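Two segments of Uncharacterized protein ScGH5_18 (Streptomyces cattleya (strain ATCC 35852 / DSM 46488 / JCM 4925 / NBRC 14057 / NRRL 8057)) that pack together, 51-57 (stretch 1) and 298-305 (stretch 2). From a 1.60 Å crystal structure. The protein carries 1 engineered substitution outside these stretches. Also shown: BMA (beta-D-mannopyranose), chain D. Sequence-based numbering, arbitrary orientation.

Stretch 1, residues 51-57: DHVRVFP
Stretch 2, residues 298-305: VWGVTWWC

Both stretches are largely extended. Residues 52-55 form one strand, and the second stretch is a strand from Val298 onward. The strands run in broadly the same direction, with 54° between their N-to-C axes. Their closest approach is 8.1 Å, so side chains make the contact and no backbone hydrogen bond joins them. Phi/psi values are extended for His52 (-157/164), Arg54 (-106/126) and Thr302 (-125/106); Trp299 departs at -63/-44. The peptide bond before Cys305 is cis.

In stretch 1, His52, Arg54 and Phe56 point toward stretch 2, while Val53 points away. The register pairs His52 with Trp299 and Thr302, Arg54 with Thr302 and Trp304, and Phe56 with Trp304. The contact buries 267 Å².

The polar link is one hydrogen bond. His52 (chi1 p, chi2 -88°) places NE2 2.7 Å from OG1 of Thr302 (chi1 m), at the edge of the imidazole. Either atom could be the donor. On the other ring nitrogen, His52 ND1 donates to Asp51 OD1 at 2.9 Å. This second bond helps fix the imidazole orientation.

Two aromatic pairs follow. Trp299 (chi1 t, chi2 94°) turns its edge to the His52 face, with planes at 67° and His52 CE1 4.1 Å from Trp299 CZ3. Phe56 (chi1 m, chi2 -83°) meets Trp304 (chi1 t, chi2 -74°) obliquely, with planes at 56°. Phe56 CZ lies 3.6 Å from Trp304 CZ3, an apolar contact.

Arg54 is extended, with chi1 to chi3 all t. Its CB lies 4.4 Å from Thr302 CG2, and its NH1 reaches the Trp304 ring edge, 4.3 Å from Trp304 CZ3. The guanidinium hydrogen-bonds elsewhere in the structure.

The mannose BMA lies over one face of the Trp304 indole. The closest atoms are Trp304 CZ2 and BMA O4, 3.4 Å apart.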

# COMPACT_ATOMS: atom_id res chain seq x y z
N ASP B 51 -6.66 -31.57 6.66
CA ASP B 51 -6.15 -31.50 8.02
C ASP B 51 -5.37 -30.23 8.34
O ASP B 51 -4.91 -30.10 9.48
CB ASP B 51 -5.27 -32.72 8.33
CG ASP B 51 -4.08 -32.85 7.40
OD1 ASP B 51 -3.19 -31.96 7.45
OD2 ASP B 51 -4.03 -33.84 6.64
N HIS B 52 -5.20 -29.30 7.39
CA HIS B 52 -4.53 -28.05 7.72
C HIS B 52 -4.95 -26.98 6.72
O HIS B 52 -5.51 -27.28 5.66
CB HIS B 52 -2.99 -28.18 7.73
CG HIS B 52 -2.41 -28.47 6.38
ND1 HIS B 52 -2.26 -29.74 5.89
CD2 HIS B 52 -1.96 -27.63 5.41
CE1 HIS B 52 -1.73 -29.69 4.68
NE2 HIS B 52 -1.55 -28.42 4.36
N VAL B 53 -4.70 -25.73 7.10
CA VAL B 53 -4.84 -24.59 6.20
C VAL B 53 -3.57 -23.77 6.28
O VAL B 53 -2.89 -23.74 7.32
CB VAL B 53 -6.07 -23.71 6.55
CG1 VAL B 53 -7.36 -24.43 6.20
CG2 VAL B 53 -6.06 -23.33 8.01
N ARG B 54 -3.25 -23.12 5.17
CA ARG B 54 -2.21 -22.09 5.11
C ARG B 54 -2.92 -20.76 4.99
O ARG B 54 -3.80 -20.61 4.13
CB ARG B 54 -1.29 -22.35 3.91
CG ARG B 54 -0.37 -21.19 3.51
CD ARG B 54 0.85 -21.75 2.78
NE ARG B 54 1.75 -20.71 2.27
CZ ARG B 54 1.88 -20.36 0.99
NH1 ARG B 54 1.17 -20.96 0.04
NH2 ARG B 54 2.75 -19.42 0.65
N VAL B 55 -2.61 -19.81 5.89
CA VAL B 55 -3.38 -18.58 6.01
C VAL B 55 -2.48 -17.35 5.88
O VAL B 55 -1.28 -17.38 6.16
CB VAL B 55 -4.19 -18.52 7.33
CG1 VAL B 55 -5.04 -19.78 7.49
CG2 VAL B 55 -3.28 -18.35 8.52
N PHE B 56 -3.10 -16.24 5.48
CA PHE B 56 -2.37 -15.07 5.01
C PHE B 56 -2.81 -13.76 5.65
O PHE B 56 -3.80 -13.15 5.22
CB PHE B 56 -2.51 -14.96 3.49
CG PHE B 56 -2.01 -16.17 2.77
CD1 PHE B 56 -0.66 -16.32 2.48
CD2 PHE B 56 -2.90 -17.16 2.35
CE1 PHE B 56 -0.21 -17.44 1.81
CE2 PHE B 56 -2.44 -18.28 1.69
CZ PHE B 56 -1.08 -18.41 1.42
N PRO B 57 -2.05 -13.28 6.63
CA PRO B 57 -2.13 -11.86 7.01
C PRO B 57 -1.80 -10.98 5.81
O PRO B 57 -1.06 -11.38 4.91
CB PRO B 57 -1.07 -11.71 8.10
CG PRO B 57 -0.78 -13.07 8.59
CD PRO B 57 -1.13 -14.05 7.48
N VAL B 298 7.06 -36.66 1.27
CA VAL B 298 6.24 -35.48 1.01
C VAL B 298 5.59 -35.10 2.33
O VAL B 298 4.85 -35.89 2.93
CB VAL B 298 5.17 -35.77 -0.05
CG1 VAL B 298 4.17 -34.62 -0.11
CG2 VAL B 298 5.80 -36.03 -1.43
N TRP B 299 5.91 -33.89 2.82
CA TRP B 299 5.31 -33.44 4.07
C TRP B 299 3.79 -33.33 3.93
O TRP B 299 3.04 -33.74 4.83
CB TRP B 299 5.90 -32.09 4.49
CG TRP B 299 5.44 -31.64 5.85
CD1 TRP B 299 6.07 -31.85 7.03
CD2 TRP B 299 4.25 -30.90 6.15
NE1 TRP B 299 5.36 -31.29 8.06
CE2 TRP B 299 4.23 -30.70 7.55
CE3 TRP B 299 3.19 -30.39 5.39
CZ2 TRP B 299 3.20 -30.02 8.19
CZ3 TRP B 299 2.18 -29.70 6.03
CH2 TRP B 299 2.19 -29.52 7.41
N GLY B 300 3.33 -32.76 2.83
CA GLY B 300 1.91 -32.59 2.62
C GLY B 300 1.65 -31.98 1.26
O GLY B 300 2.58 -31.57 0.56
N VAL B 301 0.37 -31.97 0.90
CA VAL B 301 -0.14 -31.37 -0.33
C VAL B 301 -1.15 -30.30 0.07
O VAL B 301 -2.13 -30.61 0.76
CB VAL B 301 -0.81 -32.41 -1.24
CG1 VAL B 301 -1.39 -31.73 -2.47
CG2 VAL B 301 0.17 -33.51 -1.62
N THR B 302 -0.92 -29.07 -0.37
CA THR B 302 -1.76 -27.95 0.04
C THR B 302 -2.28 -27.28 -1.23
O THR B 302 -1.52 -26.62 -1.94
CB THR B 302 -0.99 -26.98 0.94
OG1 THR B 302 -0.34 -27.73 1.99
CG2 THR B 302 -1.93 -25.97 1.57
N TRP B 303 -3.56 -27.49 -1.54
CA TRP B 303 -4.14 -27.02 -2.78
C TRP B 303 -4.37 -25.51 -2.73
O TRP B 303 -4.79 -24.97 -1.70
CB TRP B 303 -5.46 -27.74 -3.07
CG TRP B 303 -5.82 -27.63 -4.51
CD1 TRP B 303 -6.57 -26.65 -5.10
CD2 TRP B 303 -5.39 -28.50 -5.56
NE1 TRP B 303 -6.64 -26.87 -6.46
CE2 TRP B 303 -5.92 -28.00 -6.76
CE3 TRP B 303 -4.60 -29.65 -5.60
CZ2 TRP B 303 -5.69 -28.61 -7.98
CZ3 TRP B 303 -4.37 -30.26 -6.82
CH2 TRP B 303 -4.91 -29.74 -7.99
N TRP B 304 -4.06 -24.84 -3.84
CA TRP B 304 -4.43 -23.43 -4.03
C TRP B 304 -5.63 -23.42 -4.96
O TRP B 304 -5.48 -23.69 -6.16
CB TRP B 304 -3.30 -22.61 -4.65
CG TRP B 304 -3.67 -21.16 -4.67
CD1 TRP B 304 -4.56 -20.54 -5.50
CD2 TRP B 304 -3.18 -20.14 -3.77
NE1 TRP B 304 -4.66 -19.20 -5.18
CE2 TRP B 304 -3.82 -18.94 -4.13
CE3 TRP B 304 -2.26 -20.14 -2.72
CZ2 TRP B 304 -3.58 -17.75 -3.45
CZ3 TRP B 304 -2.02 -18.96 -2.06
CH2 TRP B 304 -2.67 -17.78 -2.42
N CYS B 305 -6.81 -23.06 -4.46
CA CYS B 305 -7.03 -22.53 -3.11
C CYS B 305 -8.37 -23.05 -2.62
O CYS B 305 -9.05 -23.82 -3.32
CB CYS B 305 -7.01 -21.01 -3.12
SG CYS B 305 -8.06 -20.29 -4.42
C1 BMA D . 1.19 -18.08 -6.49
C2 BMA D . 0.41 -17.75 -5.18
C3 BMA D . -0.54 -16.61 -5.45
C4 BMA D . -1.35 -16.86 -6.79
C5 BMA D . -1.10 -18.30 -7.33
C6 BMA D . -1.77 -18.56 -8.67
O2 BMA D . 1.29 -17.39 -4.12
O3 BMA D . 0.16 -15.34 -5.43
O4 BMA D . -2.71 -16.69 -6.52
O5 BMA D . 0.30 -18.50 -7.56
O6 BMA D . -1.20 -17.63 -9.62